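Local atomic coordinates of endo-xylogalacturonan hydrolase A (Aspergillus tubingensis, PDB entry 4C2L), a protein that degrades xylogalacturonan, the xylose-substituted galacturonan of the hairy regions of pectin, as a secreted glycoside hydrolase of family 28. Residues D211-K216 / D225-T230; K263-K268 / N287-D292; V168-L173 / F191-S196. One frame throughout, in Å; residues are numbered along the deposited sequence.

Contact 1: D211-K216 / D225-T230; sequences DCVAFK and DTISCT. With NAG (2-acetamido-2-deoxy-beta-D-glucopyranose), chain D; SO4 (sulfate ion), chain E.
C212 and C229 are joined by a disulfide across the interior of the right-handed parallel beta-helix of family 28, linking the approach to strand 213-215 with strand 227-230 on another face of the same coil. The two sulfurs are 2.0 Å apart, and the torsion about their bond, -76°, is close to the quarter turn that disulfides prefer. The cysteines reach the bridge differently. C212 holds SG anti to its backbone N (chi1 -165°), which carries the sulfur across the gap, whereas SG of C229 lies beside its own backbone N. Cysteine suits both places: the short side chains span the 6.1 Å between the two CA atoms, and the finished bridge is apolar enough to be buried.

I227, two residues before C229, points to the same interior side, and its extended chain brings the terminal methyl CD1 against two partners at once. This methyl lies 3.7 Å from SG of C212 and 3.8 Å from CG2 of V213, so it packs against both the disulfide and a branched aliphatic side chain. The I227 and V213 side chains are crossed rather than aligned, meeting through their methyl ends. V206 and I201 of strand 199-207 add to this apolar core.

C212 comes two residues after D210, the probable proton donor by similarity with related enzymes. K216, by contrast, sends its amino group to the polar outer side, where NZ also bonds to the carbonyl of G238; NZ lies 2.9 Å from O3 of a sulfate probably taken from the crystallisation liquor and makes a weak hydrogen bond of 3.3 Å to O4 of the same ion.

Contact 2: K263-K268 / N287-D292; sequences KAAGIK and NDFTVD. With SO4 (sulfate ion), chain I; SO4 (sulfate ion), chain H; SO4 (sulfate ion), chain E.
A264 and F289 dominate this packing inside the parallel beta-helix, where a corner leading into strand 266-269 meets the strand of another face in the next coil. The phenyl group of F289 reaches inward and turns its CE2 edge to the alanine backbone: CE2 is 3.5 Å from O of A264, which lies near the ring plane. The ring's weakly positive C-H rim therefore faces the carbonyl oxygen. The neighbouring ring atom CD2 packs 4.1 Å from CB of A264, and CB of A265 comes within 3.8 Å of CE2 from an oblique direction.

Small residues fit here because the chain bends at A264 and A265 directly against a large ring; one methyl each is enough to close the gap. CG of F289 lies beside its own backbone N (chi1 -84°), which swings the ring toward the alanines, and F328 stacks with it as part of the apolar core.

V291 completes the contact further along the strand. Its CG2 touches CB of A264 at 4.0 Å, so the single methyl of A264 is shared between an aromatic and a branched aliphatic partner.

Beyond the apolar core, both segments carry polar side chains that meet sulfates, probably from the crystallisation liquor. N287 ND2 donates a nearly straight hydrogen bond (166°) of 2.8 Å to O4 of one sulfate, and also bonds to T254. The long chain of K268, bent at chi3, reaches two more; its firmer bond, 2.8 Å long, runs from NZ to O2 of one of them.

Contact 3: V168-L173 / F191-S196; sequences VVFSNL and FDIGES
S196 OG donates a 2.8 Å hydrogen bond to O of G194, fastening the turn beyond the strand from which F191 and I193 pack against F170. The donor approaches from above the carbonyl plane, 38° out of it; serine suits the place because its hydroxyl is short enough to reach back two residues.

The contact itself is a T-shaped (edge-to-face) aromatic pair within one coil of the parallel beta-helix. F191 points its edge at a face of F170, with ring centroids 5.1 Å apart and planes at 72°. The touching atom is CE2 of F191, which sits 3.6 Å from CG of F170, nearer the rim than the centre of that ring. Both phenylalanines hold CG beside the backbone N (chi1 -57° for F191), and the two side chains pass each other in opposite directions. Phenylalanine suits both places because a large flat ring from each strand fills the core between two faces of the coil.

L173 adds CD1 at the edge of F191, 4.3 Å from CZ, while CD1 of I193 reaches CE1 of F170 more loosely, at 4.5 Å.

I201 of strand 199-207 and N159 of strand 159-162 each touch both phenylalanines. Strand 142-152 flanks strand 168-176 from the preceding coil, with I146 against F170 and L149 against L173.

Overall arrangement
Along the chain the three contacts follow in series, contact 3 first, then contact 1, then contact 2; none nests in or crosses another. Each closes a short excursion of the winding chain, with 17, eight and 18 residues between the segments respectively. Strands 191-196, 213-215 and 266-269 belong to one parallel sheet, and the contacts tie it to strands 168-176, 227-230 and 279-294 on other faces of the beta-helix. The first two strands of that sheet are neighbours, and A214 N probably hydrogen-bonds to F191 O, so contacts 3 and 1 abut. Strand 235-240 separates contact 1 from contact 2, yet K216 and K268 meet at a common sulfate.

Contact 1: D211-K216 / D225-T230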
ATOM      1  N   ASP A 211       4.278   4.048  -1.611  1.00 13.91           N
ATOM      2  CA  ASP A 211       2.825   4.211  -1.606  1.00 13.57           C
ATOM      3  C   ASP A 211       2.201   3.887  -0.258  1.00 13.41           C
ATOM      4  O   ASP A 211       2.537   2.883   0.368  1.00 13.49           O
ATOM      5  CB  ASP A 211       2.191   3.324  -2.693  1.00 14.42           C
ATOM      6  CG  ASP A 211       2.584   3.764  -4.088  1.00 15.65           C
ATOM      7  OD1 ASP A 211       2.823   4.969  -4.266  1.00 17.72           O
ATOM      8  OD2 ASP A 211       2.648   2.925  -5.007  1.00 17.32           O
ATOM      9  N   CYS A 212       1.299   4.751   0.180  1.00 13.61           N
ATOM     10  CA  CYS A 212       0.495   4.510   1.356  1.00 15.25           C
ATOM     11  C   CYS A 212      -0.451   3.330   1.061  1.00 14.29           C
ATOM     12  O   CYS A 212      -0.408   2.289   1.727  1.00 13.22           O
ATOM     13  CB  CYS A 212      -0.280   5.789   1.720  1.00 18.94           C
ATOM     14  SG  CYS A 212      -0.909   5.633   3.399  1.00 27.94           S
ATOM     15  N   VAL A 213      -1.278   3.496   0.034  1.00 12.85           N
ATOM     16  CA  VAL A 213      -2.135   2.427  -0.486  1.00 12.66           C
ATOM     17  C   VAL A 213      -1.921   2.470  -1.980  1.00 12.62           C
ATOM     18  O   VAL A 213      -1.957   3.555  -2.575  1.00 12.59           O
ATOM     19  CB  VAL A 213      -3.637   2.667  -0.169  1.00 13.00           C
ATOM     20  CG1 VAL A 213      -4.496   1.556  -0.788  1.00 13.46           C
ATOM     21  CG2 VAL A 213      -3.878   2.747   1.342  1.00 13.77           C
ATOM     22  N   ALA A 214      -1.637   1.308  -2.579  1.00 12.66           N
ATOM     23  CA  ALA A 214      -1.530   1.207  -4.015  1.00 12.09           C
ATOM     24  C   ALA A 214      -2.592   0.247  -4.497  1.00 12.27           C
ATOM     25  O   ALA A 214      -2.719  -0.873  -3.972  1.00 11.81           O
ATOM     26  CB  ALA A 214      -0.142   0.728  -4.431  1.00 12.00           C
ATOM     27  N   PHE A 215      -3.388   0.712  -5.457  1.00 11.60           N
ATOM     28  CA  PHE A 215      -4.365  -0.144  -6.080  1.00 12.66           C
ATOM     29  C   PHE A 215      -3.755  -0.747  -7.320  1.00 13.18           C
ATOM     30  O   PHE A 215      -3.429  -0.057  -8.303  1.00 13.20           O
ATOM     31  CB  PHE A 215      -5.655   0.617  -6.369  1.00 12.52           C
ATOM     32  CG  PHE A 215      -6.181   1.361  -5.175  1.00 12.47           C
ATOM     33  CD1 PHE A 215      -6.864   0.686  -4.167  1.00 12.96           C
ATOM     34  CD2 PHE A 215      -5.948   2.723  -5.041  1.00 12.78           C
ATOM     35  CE1 PHE A 215      -7.348   1.368  -3.050  1.00 13.08           C
ATOM     36  CE2 PHE A 215      -6.429   3.423  -3.928  1.00 12.97           C
ATOM     37  CZ  PHE A 215      -7.113   2.736  -2.924  1.00 12.75           C
ATOM     38  N   LYS A 216      -3.582  -2.055  -7.243  1.00 12.79           N
ATOM     39  CA  LYS A 216      -2.876  -2.799  -8.268  1.00 13.41           C
ATOM     40  C   LYS A 216      -3.902  -3.484  -9.176  1.00 13.17           C
ATOM     41  O   LYS A 216      -5.095  -3.495  -8.858  1.00 12.23           O
ATOM     42  CB  LYS A 216      -1.960  -3.819  -7.592  1.00 13.98           C
ATOM     43  CG  LYS A 216      -0.934  -3.168  -6.666  1.00 15.21           C
ATOM     44  CD  LYS A 216      -0.005  -2.243  -7.457  1.00 15.93           C
ATOM     45  CE  LYS A 216       1.279  -1.908  -6.689  1.00 16.98           C
ATOM     46  NZ  LYS A 216       2.035  -0.835  -7.398  1.00 16.31           N
ATOM     47  N   ASP A 225     -11.040   4.277   4.521  1.00 14.71           N
ATOM     48  CA  ASP A 225     -11.751   5.317   5.298  1.00 15.97           C
ATOM     49  C   ASP A 225     -10.942   5.700   6.529  1.00 15.63           C
ATOM     50  O   ASP A 225     -10.859   4.912   7.465  1.00 17.01           O
ATOM     51  CB  ASP A 225     -13.115   4.761   5.711  1.00 17.43           C
ATOM     52  CG  ASP A 225     -13.992   5.786   6.420  1.00 20.32           C
ATOM     53  OD1 ASP A 225     -13.474   6.778   6.991  1.00 20.17           O
ATOM     54  OD2 ASP A 225     -15.226   5.586   6.394  1.00 23.89           O
ATOM     55  N   THR A 226     -10.379   6.905   6.517  1.00 15.14           N
ATOM     56  CA  THR A 226      -9.586   7.469   7.622  1.00 15.08           C
ATOM     57  C   THR A 226      -8.195   6.851   7.688  1.00 15.42           C
ATOM     58  O   THR A 226      -7.980   5.772   8.254  1.00 15.56           O
ATOM     59  CB  THR A 226     -10.301   7.399   8.991  1.00 15.94           C
ATOM     60  OG1 THR A 226     -11.659   7.820   8.834  1.00 16.91           O
ATOM     61  CG2 THR A 226      -9.587   8.299  10.022  1.00 16.53           C
ATOM     62  N   ILE A 227      -7.256   7.555   7.089  1.00 14.74           N
ATOM     63  CA  ILE A 227      -5.900   7.074   7.005  1.00 14.92           C
ATOM     64  C   ILE A 227      -4.971   8.265   7.102  1.00 15.43           C
ATOM     65  O   ILE A 227      -5.271   9.359   6.587  1.00 15.60           O
ATOM     66  CB  ILE A 227      -5.684   6.242   5.710  1.00 14.81           C
ATOM     67  CG1 ILE A 227      -4.264   5.680   5.653  1.00 14.80           C
ATOM     68  CG2 ILE A 227      -5.978   7.073   4.454  1.00 14.87           C
ATOM     69  CD1 ILE A 227      -4.139   4.506   4.691  1.00 15.55           C
ATOM     70  N   SER A 228      -3.869   8.072   7.816  1.00 15.46           N
ATOM     71  CA  SER A 228      -2.820   9.065   7.868  0.80 16.70           C
ATOM     72  C   SER A 228      -1.544   8.454   7.306  1.00 16.85           C
ATOM     73  O   SER A 228      -1.172   7.340   7.679  1.00 16.40           O
ATOM     74  CB  SER A 228      -2.594   9.516   9.313  0.80 17.96           C
ATOM     75  OG  SER A 228      -1.462  10.354   9.369  0.80 20.80           O
ATOM     76  N   CYS A 229      -0.889   9.184   6.412  1.00 17.01           N
ATOM     77  CA  CYS A 229       0.336   8.708   5.751  1.00 18.13           C
ATOM     78  C   CYS A 229       1.404   9.791   5.812  1.00 17.39           C
ATOM     79  O   CYS A 229       1.164  10.935   5.399  1.00 17.65           O
ATOM     80  CB  CYS A 229       0.075   8.378   4.275  1.00 21.17           C
ATOM     81  SG  CYS A 229      -1.482   7.510   3.932  1.00 29.12           S
ATOM     82  N   THR A 230       2.589   9.427   6.289  1.00 16.08           N
ATOM     83  CA  THR A 230       3.696  10.376   6.398  1.00 15.32           C
ATOM     84  C   THR A 230       4.901   9.858   5.634  1.00 15.05           C
ATOM     85  O   THR A 230       5.353   8.746   5.882  1.00 14.61           O
ATOM     86  CB  THR A 230       4.091  10.601   7.877  1.00 15.55           C
ATOM     87  OG1 THR A 230       2.965  11.099   8.603  1.00 16.20           O
ATOM     88  CG2 THR A 230       5.215  11.593   7.987  1.00 15.34           C
TER
HETATM   89  C1  NAG D 411       7.571  16.754   7.503  1.00 28.15           C
HETATM   90  C2  NAG D 411       8.041  16.256   8.861  1.00 31.72           C
HETATM   91  C3  NAG D 411       8.615  17.390   9.715  1.00 33.82           C
HETATM   92  C4  NAG D 411       9.659  18.179   8.936  1.00 34.94           C
HETATM   93  C5  NAG D 411       9.015  18.649   7.630  1.00 35.18           C
HETATM   94  C6  NAG D 411       9.969  19.485   6.784  1.00 35.59           C
HETATM   95  C7  NAG D 411       6.828  14.524  10.079  1.00 33.37           C
HETATM   96  C8  NAG D 411       5.538  14.236  10.784  1.00 33.12           C
HETATM   97  N2  NAG D 411       6.896  15.743   9.570  1.00 32.81           N
HETATM   98  O3  NAG D 411       9.167  16.829  10.887  1.00 35.63           O
HETATM   99  O4  NAG D 411      10.108  19.288   9.695  1.00 39.37           O
HETATM  100  O5  NAG D 411       8.595  17.507   6.882  1.00 31.33           O
HETATM  101  O6  NAG D 411      11.089  18.697   6.458  1.00 40.19           O
HETATM  102  O7  NAG D 411       7.737  13.691   9.993  1.00 35.39           O
HETATM  103  S   SO4 E1407       4.940   0.484  -9.165  1.00 29.69           S
HETATM  104  O1  SO4 E1407       5.751   1.439  -8.380  1.00 32.74           O
HETATM  105  O2  SO4 E1407       5.473   0.448 -10.550  1.00 32.70           O
HETATM  106  O3  SO4 E1407       3.554   0.971  -9.103  1.00 30.45           O
HETATM  107  O4  SO4 E1407       5.074  -0.869  -8.597  1.00 33.01           O

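Contact 2: K263-K268 / N287-D292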
ATOM      1  N   LYS A 263       3.090  12.698  -3.513  1.00 16.74           N
ATOM      2  CA  LYS A 263       1.765  13.136  -3.976  1.00 16.48           C
ATOM      3  C   LYS A 263       0.781  12.669  -2.929  1.00 15.73           C
ATOM      4  O   LYS A 263       1.007  11.652  -2.269  1.00 16.67           O
ATOM      5  CB  LYS A 263       1.415  12.574  -5.368  1.00 16.88           C
ATOM      6  CG  LYS A 263       1.223  11.057  -5.414  1.00 17.44           C
ATOM      7  CD  LYS A 263       0.894  10.558  -6.815  1.00 18.16           C
ATOM      8  CE  LYS A 263       0.598   9.057  -6.838  1.00 19.07           C
ATOM      9  NZ  LYS A 263       1.822   8.244  -6.618  1.00 19.61           N
ATOM     10  N   ALA A 264      -0.296  13.415  -2.729  1.00 14.76           N
ATOM     11  CA  ALA A 264      -1.328  12.971  -1.819  1.00 14.49           C
ATOM     12  C   ALA A 264      -2.096  11.818  -2.464  1.00 13.89           C
ATOM     13  O   ALA A 264      -2.457  10.844  -1.817  1.00 13.47           O
ATOM     14  CB  ALA A 264      -2.267  14.114  -1.476  1.00 14.67           C
ATOM     15  N   ALA A 265      -2.315  11.931  -3.764  1.00 13.80           N
ATOM     16  CA  ALA A 265      -3.112  10.930  -4.470  1.00 13.46           C
ATOM     17  C   ALA A 265      -2.778  10.981  -5.934  1.00 13.28           C
ATOM     18  O   ALA A 265      -2.317  12.010  -6.438  1.00 13.44           O
ATOM     19  CB  ALA A 265      -4.593  11.187  -4.261  1.00 14.17           C
ATOM     20  N   GLY A 266      -2.978   9.867  -6.634  1.00 12.88           N
ATOM     21  CA  GLY A 266      -2.745   9.905  -8.066  1.00 12.81           C
ATOM     22  C   GLY A 266      -3.027   8.610  -8.787  1.00 13.07           C
ATOM     23  O   GLY A 266      -3.440   7.612  -8.178  1.00 12.49           O
ATOM     24  N   ILE A 267      -2.819   8.675 -10.101  1.00 12.81           N
ATOM     25  CA  ILE A 267      -2.994   7.548 -11.013  1.00 13.23           C
ATOM     26  C   ILE A 267      -1.736   7.445 -11.869  1.00 13.59           C
ATOM     27  O   ILE A 267      -1.254   8.465 -12.372  1.00 14.14           O
ATOM     28  CB  ILE A 267      -4.233   7.759 -11.924  1.00 12.95           C
ATOM     29  CG1 ILE A 267      -5.500   7.861 -11.056  1.00 13.42           C
ATOM     30  CG2 ILE A 267      -4.363   6.589 -12.914  1.00 13.03           C
ATOM     31  CD1 ILE A 267      -6.744   8.313 -11.800  1.00 14.29           C
ATOM     32  N   LYS A 268      -1.203   6.229 -12.040  1.00 13.96           N
ATOM     33  CA  LYS A 268       0.009   6.035 -12.833  1.00 15.27           C
ATOM     34  C   LYS A 268      -0.208   4.910 -13.818  1.00 14.82           C
ATOM     35  O   LYS A 268      -0.498   3.787 -13.420  1.00 14.01           O
ATOM     36  CB  LYS A 268       1.209   5.603 -11.980  1.00 17.72           C
ATOM     37  CG  LYS A 268       1.447   6.330 -10.688  1.00 20.93           C
ATOM     38  CD  LYS A 268       2.845   6.000 -10.160  1.00 22.09           C
ATOM     39  CE  LYS A 268       3.024   4.529  -9.828  1.00 23.16           C
ATOM     40  NZ  LYS A 268       4.102   4.315  -8.807  1.00 24.49           N
ATOM     41  N   ASN A 287     -11.779  11.406  -1.691  1.00 14.91           N
ATOM     42  CA  ASN A 287     -12.595  12.402  -0.981  1.00 15.37           C
ATOM     43  C   ASN A 287     -11.987  12.839   0.351  1.00 16.56           C
ATOM     44  O   ASN A 287     -11.396  12.025   1.061  1.00 15.55           O
ATOM     45  CB  ASN A 287     -13.989  11.828  -0.730  1.00 16.46           C
ATOM     46  CG  ASN A 287     -14.910  12.819  -0.043  1.00 17.24           C
ATOM     47  OD1 ASN A 287     -15.229  13.881  -0.594  1.00 17.15           O
ATOM     48  ND2 ASN A 287     -15.348  12.477   1.170  1.00 17.41           N
ATOM     49  N   ASP A 288     -12.140  14.117   0.700  1.00 17.26           N
ATOM     50  CA  ASP A 288     -11.758  14.581   2.044  1.00 18.83           C
ATOM     51  C   ASP A 288     -10.282  14.298   2.343  1.00 17.61           C
ATOM     52  O   ASP A 288      -9.949  13.574   3.299  1.00 16.94           O
ATOM     53  CB  ASP A 288     -12.640  13.912   3.109  1.00 21.47           C
ATOM     54  CG  ASP A 288     -13.988  14.590   3.287  1.00 26.38           C
ATOM     55  OD1 ASP A 288     -14.288  15.584   2.581  1.00 29.58           O
ATOM     56  OD2 ASP A 288     -14.767  14.117   4.147  1.00 29.58           O
ATOM     57  N   PHE A 289      -9.409  14.844   1.511  1.00 15.84           N
ATOM     58  CA  PHE A 289      -7.973  14.750   1.723  1.00 16.84           C
ATOM     59  C   PHE A 289      -7.440  16.025   2.333  1.00 18.55           C
ATOM     60  O   PHE A 289      -7.807  17.137   1.916  1.00 18.47           O
ATOM     61  CB  PHE A 289      -7.213  14.522   0.422  1.00 14.97           C
ATOM     62  CG  PHE A 289      -7.132  13.078  -0.008  1.00 14.68           C
ATOM     63  CD1 PHE A 289      -8.285  12.315  -0.197  1.00 14.89           C
ATOM     64  CD2 PHE A 289      -5.895  12.500  -0.279  1.00 14.72           C
ATOM     65  CE1 PHE A 289      -8.207  10.989  -0.614  1.00 14.44           C
ATOM     66  CE2 PHE A 289      -5.804  11.168  -0.697  1.00 14.24           C
ATOM     67  CZ  PHE A 289      -6.958  10.418  -0.872  1.00 14.18           C
ATOM     68  N   THR A 290      -6.564  15.846   3.310  1.00 18.21           N
ATOM     69  CA  THR A 290      -5.784  16.946   3.855  1.00 20.46           C
ATOM     70  C   THR A 290      -4.361  16.793   3.361  1.00 20.66           C
ATOM     71  O   THR A 290      -3.724  15.752   3.562  1.00 19.99           O
ATOM     72  CB  THR A 290      -5.864  16.947   5.392  1.00 21.95           C
ATOM     73  OG1 THR A 290      -7.239  17.132   5.763  1.00 23.66           O
ATOM     74  CG2 THR A 290      -5.025  18.069   5.982  1.00 23.45           C
ATOM     75  N   VAL A 291      -3.884  17.818   2.670  1.00 20.13           N
ATOM     76  CA  VAL A 291      -2.541  17.845   2.133  1.00 22.15           C
ATOM     77  C   VAL A 291      -1.697  18.698   3.093  1.00 24.85           C
ATOM     78  O   VAL A 291      -2.012  19.869   3.357  1.00 25.18           O
ATOM     79  CB  VAL A 291      -2.531  18.430   0.696  1.00 23.25           C
ATOM     80  CG1 VAL A 291      -1.130  18.415   0.101  1.00 25.17           C
ATOM     81  CG2 VAL A 291      -3.512  17.655  -0.191  1.00 23.15           C
ATOM     82  N   ASP A 292      -0.647  18.093   3.635  1.00 23.56           N
ATOM     83  CA  ASP A 292       0.255  18.788   4.549  1.00 22.92           C
ATOM     84  C   ASP A 292       1.675  18.633   4.050  1.00 21.24           C
ATOM     85  O   ASP A 292       2.340  17.633   4.329  1.00 20.36           O
ATOM     86  CB  ASP A 292       0.084  18.230   5.968  1.00 25.18           C
ATOM     87  CG  ASP A 292       1.063  18.832   6.973  1.00 27.26           C
ATOM     88  OD1 ASP A 292       1.868  19.718   6.604  1.00 28.37           O
ATOM     89  OD2 ASP A 292       1.037  18.373   8.138  1.00 30.11           O
TER
HETATM   90  S   SO4 I1411     -18.052  14.915   3.415  1.00 73.37           S
HETATM   91  O1  SO4 I1411     -17.151  15.751   4.239  1.00 70.68           O
HETATM   92  O2  SO4 I1411     -18.695  15.760   2.382  1.00 72.09           O
HETATM   93  O3  SO4 I1411     -19.096  14.309   4.273  1.00 74.05           O
HETATM   94  O4  SO4 I1411     -17.271  13.839   2.766  1.00 68.12           O
HETATM   95  S   SO4 H1410       6.779   6.428  -7.649  1.00 49.04           S
HETATM   96  O1  SO4 H1410       8.143   6.980  -7.807  1.00 52.46           O
HETATM   97  O2  SO4 H1410       6.232   6.094  -8.980  1.00 48.69           O
HETATM   98  O3  SO4 H1410       5.938   7.470  -7.022  1.00 48.50           O
HETATM   99  O4  SO4 H1410       6.783   5.223  -6.781  1.00 48.43           O
HETATM  100  S   SO4 E1407       4.940   0.484  -9.165  1.00 29.69           S
HETATM  101  O1  SO4 E1407       5.751   1.439  -8.380  1.00 32.74           O
HETATM  102  O2  SO4 E1407       5.473   0.448 -10.550  1.00 32.70           O
HETATM  103  O3  SO4 E1407       3.554   0.971  -9.103  1.00 30.45           O
HETATM  104  O4  SO4 E1407       5.074  -0.869  -8.597  1.00 33.01           O

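Contact 3: V168-L173 / F191-S196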
ATOM      1  N   VAL A 168     -11.757  -8.664   3.117  1.00 15.69           N
ATOM      2  CA  VAL A 168     -10.554  -8.501   3.912  1.00 14.98           C
ATOM      3  C   VAL A 168     -10.641  -7.128   4.564  1.00 15.00           C
ATOM      4  O   VAL A 168     -10.862  -6.118   3.878  1.00 14.47           O
ATOM      5  CB  VAL A 168      -9.301  -8.572   3.028  1.00 14.94           C
ATOM      6  CG1 VAL A 168      -8.033  -8.421   3.861  1.00 14.83           C
ATOM      7  CG2 VAL A 168      -9.292  -9.896   2.263  1.00 14.81           C
ATOM      8  N   VAL A 169     -10.461  -7.091   5.880  1.00 14.03           N
ATOM      9  CA  VAL A 169     -10.556  -5.824   6.603  1.00 14.58           C
ATOM     10  C   VAL A 169      -9.309  -5.570   7.438  1.00 14.38           C
ATOM     11  O   VAL A 169      -8.934  -6.416   8.252  1.00 15.20           O
ATOM     12  CB  VAL A 169     -11.807  -5.773   7.516  1.00 15.67           C
ATOM     13  CG1 VAL A 169     -11.843  -4.454   8.275  1.00 17.51           C
ATOM     14  CG2 VAL A 169     -13.077  -5.938   6.698  1.00 16.84           C
ATOM     15  N   PHE A 170      -8.684  -4.410   7.229  1.00 13.18           N
ATOM     16  CA  PHE A 170      -7.546  -3.951   8.029  1.00 13.35           C
ATOM     17  C   PHE A 170      -8.074  -2.799   8.863  1.00 14.16           C
ATOM     18  O   PHE A 170      -8.571  -1.821   8.309  1.00 13.75           O
ATOM     19  CB  PHE A 170      -6.420  -3.414   7.138  1.00 12.81           C
ATOM     20  CG  PHE A 170      -5.818  -4.438   6.208  1.00 13.01           C
ATOM     21  CD1 PHE A 170      -6.348  -4.630   4.933  1.00 12.82           C
ATOM     22  CD2 PHE A 170      -4.703  -5.176   6.583  1.00 13.05           C
ATOM     23  CE1 PHE A 170      -5.780  -5.552   4.048  1.00 13.16           C
ATOM     24  CE2 PHE A 170      -4.132  -6.113   5.713  1.00 13.14           C
ATOM     25  CZ  PHE A 170      -4.676  -6.298   4.440  1.00 13.18           C
ATOM     26  N   SER A 171      -7.977  -2.908  10.186  1.00 14.03           N
ATOM     27  CA  SER A 171      -8.520  -1.853  11.057  1.00 14.57           C
ATOM     28  C   SER A 171      -7.586  -1.495  12.202  1.00 14.45           C
ATOM     29  O   SER A 171      -6.979  -2.379  12.795  1.00 13.38           O
ATOM     30  CB  SER A 171      -9.867  -2.327  11.640  1.00 16.31           C
ATOM     31  OG  SER A 171     -10.387  -1.345  12.495  1.00 21.58           O
ATOM     32  N   ASN A 172      -7.497  -0.204  12.539  1.00 13.70           N
ATOM     33  CA  ASN A 172      -6.759   0.217  13.729  1.00 14.44           C
ATOM     34  C   ASN A 172      -5.316  -0.289  13.725  1.00 14.31           C
ATOM     35  O   ASN A 172      -4.861  -0.913  14.688  1.00 14.24           O
ATOM     36  CB  ASN A 172      -7.483  -0.275  14.993  1.00 15.43           C
ATOM     37  CG  ASN A 172      -8.796   0.441  15.213  1.00 17.43           C
ATOM     38  OD1 ASN A 172      -8.877   1.652  15.018  1.00 20.77           O
ATOM     39  ND2 ASN A 172      -9.818  -0.294  15.606  1.00 17.52           N
ATOM     40  N   LEU A 173      -4.615  -0.061  12.621  1.00 13.67           N
ATOM     41  CA  LEU A 173      -3.230  -0.489  12.499  1.00 14.75           C
ATOM     42  C   LEU A 173      -2.288   0.702  12.590  1.00 15.21           C
ATOM     43  O   LEU A 173      -2.587   1.795  12.076  1.00 15.20           O
ATOM     44  CB  LEU A 173      -2.994  -1.222  11.167  1.00 14.11           C
ATOM     45  CG  LEU A 173      -3.783  -2.492  10.862  1.00 14.74           C
ATOM     46  CD1 LEU A 173      -3.309  -3.074   9.536  1.00 15.14           C
ATOM     47  CD2 LEU A 173      -3.605  -3.525  11.979  1.00 14.28           C
ATOM     48  N   PHE A 191      -0.082  -0.781   1.765  1.00 11.09           N
ATOM     49  CA  PHE A 191      -1.045  -1.784   1.306  1.00 11.24           C
ATOM     50  C   PHE A 191      -0.959  -1.829  -0.192  1.00 12.29           C
ATOM     51  O   PHE A 191      -1.176  -0.812  -0.849  1.00 12.80           O
ATOM     52  CB  PHE A 191      -2.487  -1.386   1.692  1.00 11.60           C
ATOM     53  CG  PHE A 191      -2.672  -1.165   3.152  1.00 11.35           C
ATOM     54  CD1 PHE A 191      -2.364   0.065   3.725  1.00 11.05           C
ATOM     55  CD2 PHE A 191      -3.117  -2.198   3.968  1.00 11.52           C
ATOM     56  CE1 PHE A 191      -2.518   0.269   5.086  1.00 11.62           C
ATOM     57  CE2 PHE A 191      -3.277  -1.994   5.336  1.00 11.57           C
ATOM     58  CZ  PHE A 191      -2.969  -0.760   5.889  1.00 11.70           C
ATOM     59  N   ASP A 192      -0.646  -3.006  -0.735  1.00 12.26           N
ATOM     60  CA  ASP A 192      -0.685  -3.210  -2.171  1.00 12.71           C
ATOM     61  C   ASP A 192      -1.897  -4.089  -2.398  1.00 12.56           C
ATOM     62  O   ASP A 192      -1.860  -5.284  -2.066  1.00 12.39           O
ATOM     63  CB  ASP A 192       0.568  -3.948  -2.649  1.00 13.71           C
ATOM     64  CG  ASP A 192       1.764  -3.028  -2.865  1.00 14.88           C
ATOM     65  OD1 ASP A 192       1.665  -1.804  -2.680  1.00 14.60           O
ATOM     66  OD2 ASP A 192       2.811  -3.564  -3.241  1.00 17.63           O
ATOM     67  N   ILE A 193      -2.976  -3.505  -2.917  1.00 11.89           N
ATOM     68  CA  ILE A 193      -4.235  -4.240  -3.058  1.00 12.12           C
ATOM     69  C   ILE A 193      -4.412  -4.619  -4.515  1.00 12.65           C
ATOM     70  O   ILE A 193      -4.649  -3.756  -5.353  1.00 12.57           O
ATOM     71  CB  ILE A 193      -5.442  -3.411  -2.535  1.00 12.01           C
ATOM     72  CG1 ILE A 193      -5.177  -2.926  -1.089  1.00 12.15           C
ATOM     73  CG2 ILE A 193      -6.741  -4.223  -2.645  1.00 12.28           C
ATOM     74  CD1 ILE A 193      -4.946  -4.035  -0.068  1.00 11.87           C
ATOM     75  N   GLY A 194      -4.238  -5.908  -4.808  1.00 12.29           N
ATOM     76  CA  GLY A 194      -4.378  -6.424  -6.159  1.00 13.05           C
ATOM     77  C   GLY A 194      -5.685  -7.178  -6.315  1.00 13.17           C
ATOM     78  O   GLY A 194      -6.735  -6.732  -5.830  1.00 13.21           O
ATOM     79  N   GLU A 195      -5.614  -8.331  -6.986  1.00 13.87           N
ATOM     80  CA  GLU A 195      -6.795  -9.106  -7.332  1.00 15.17           C
ATOM     81  C   GLU A 195      -7.565  -9.492  -6.082  1.00 14.92           C
ATOM     82  O   GLU A 195      -7.128 -10.360  -5.304  1.00 14.91           O
ATOM     83  CB  GLU A 195      -6.389 -10.361  -8.111  1.00 16.63           C
ATOM     84  CG  GLU A 195      -7.577 -11.096  -8.713  1.00 19.12           C
ATOM     85  CD  GLU A 195      -7.244 -12.514  -9.147  1.00 22.82           C
ATOM     86  OE1 GLU A 195      -6.076 -12.944  -9.040  1.00 23.75           O
ATOM     87  OE2 GLU A 195      -8.175 -13.212  -9.594  1.00 26.16           O
ATOM     88  N   SER A 196      -8.703  -8.829  -5.876  1.00 14.18           N
ATOM     89  CA  SER A 196      -9.483  -9.005  -4.669  1.00 14.64           C
ATOM     90  C   SER A 196     -10.788  -8.265  -4.822  1.00 15.03           C
ATOM     91  O   SER A 196     -10.931  -7.434  -5.723  1.00 15.69           O
ATOM     92  CB  SER A 196      -8.732  -8.444  -3.440  1.00 14.35           C
ATOM     93  OG  SER A 196      -8.438  -7.066  -3.618  1.00 15.07           O
TER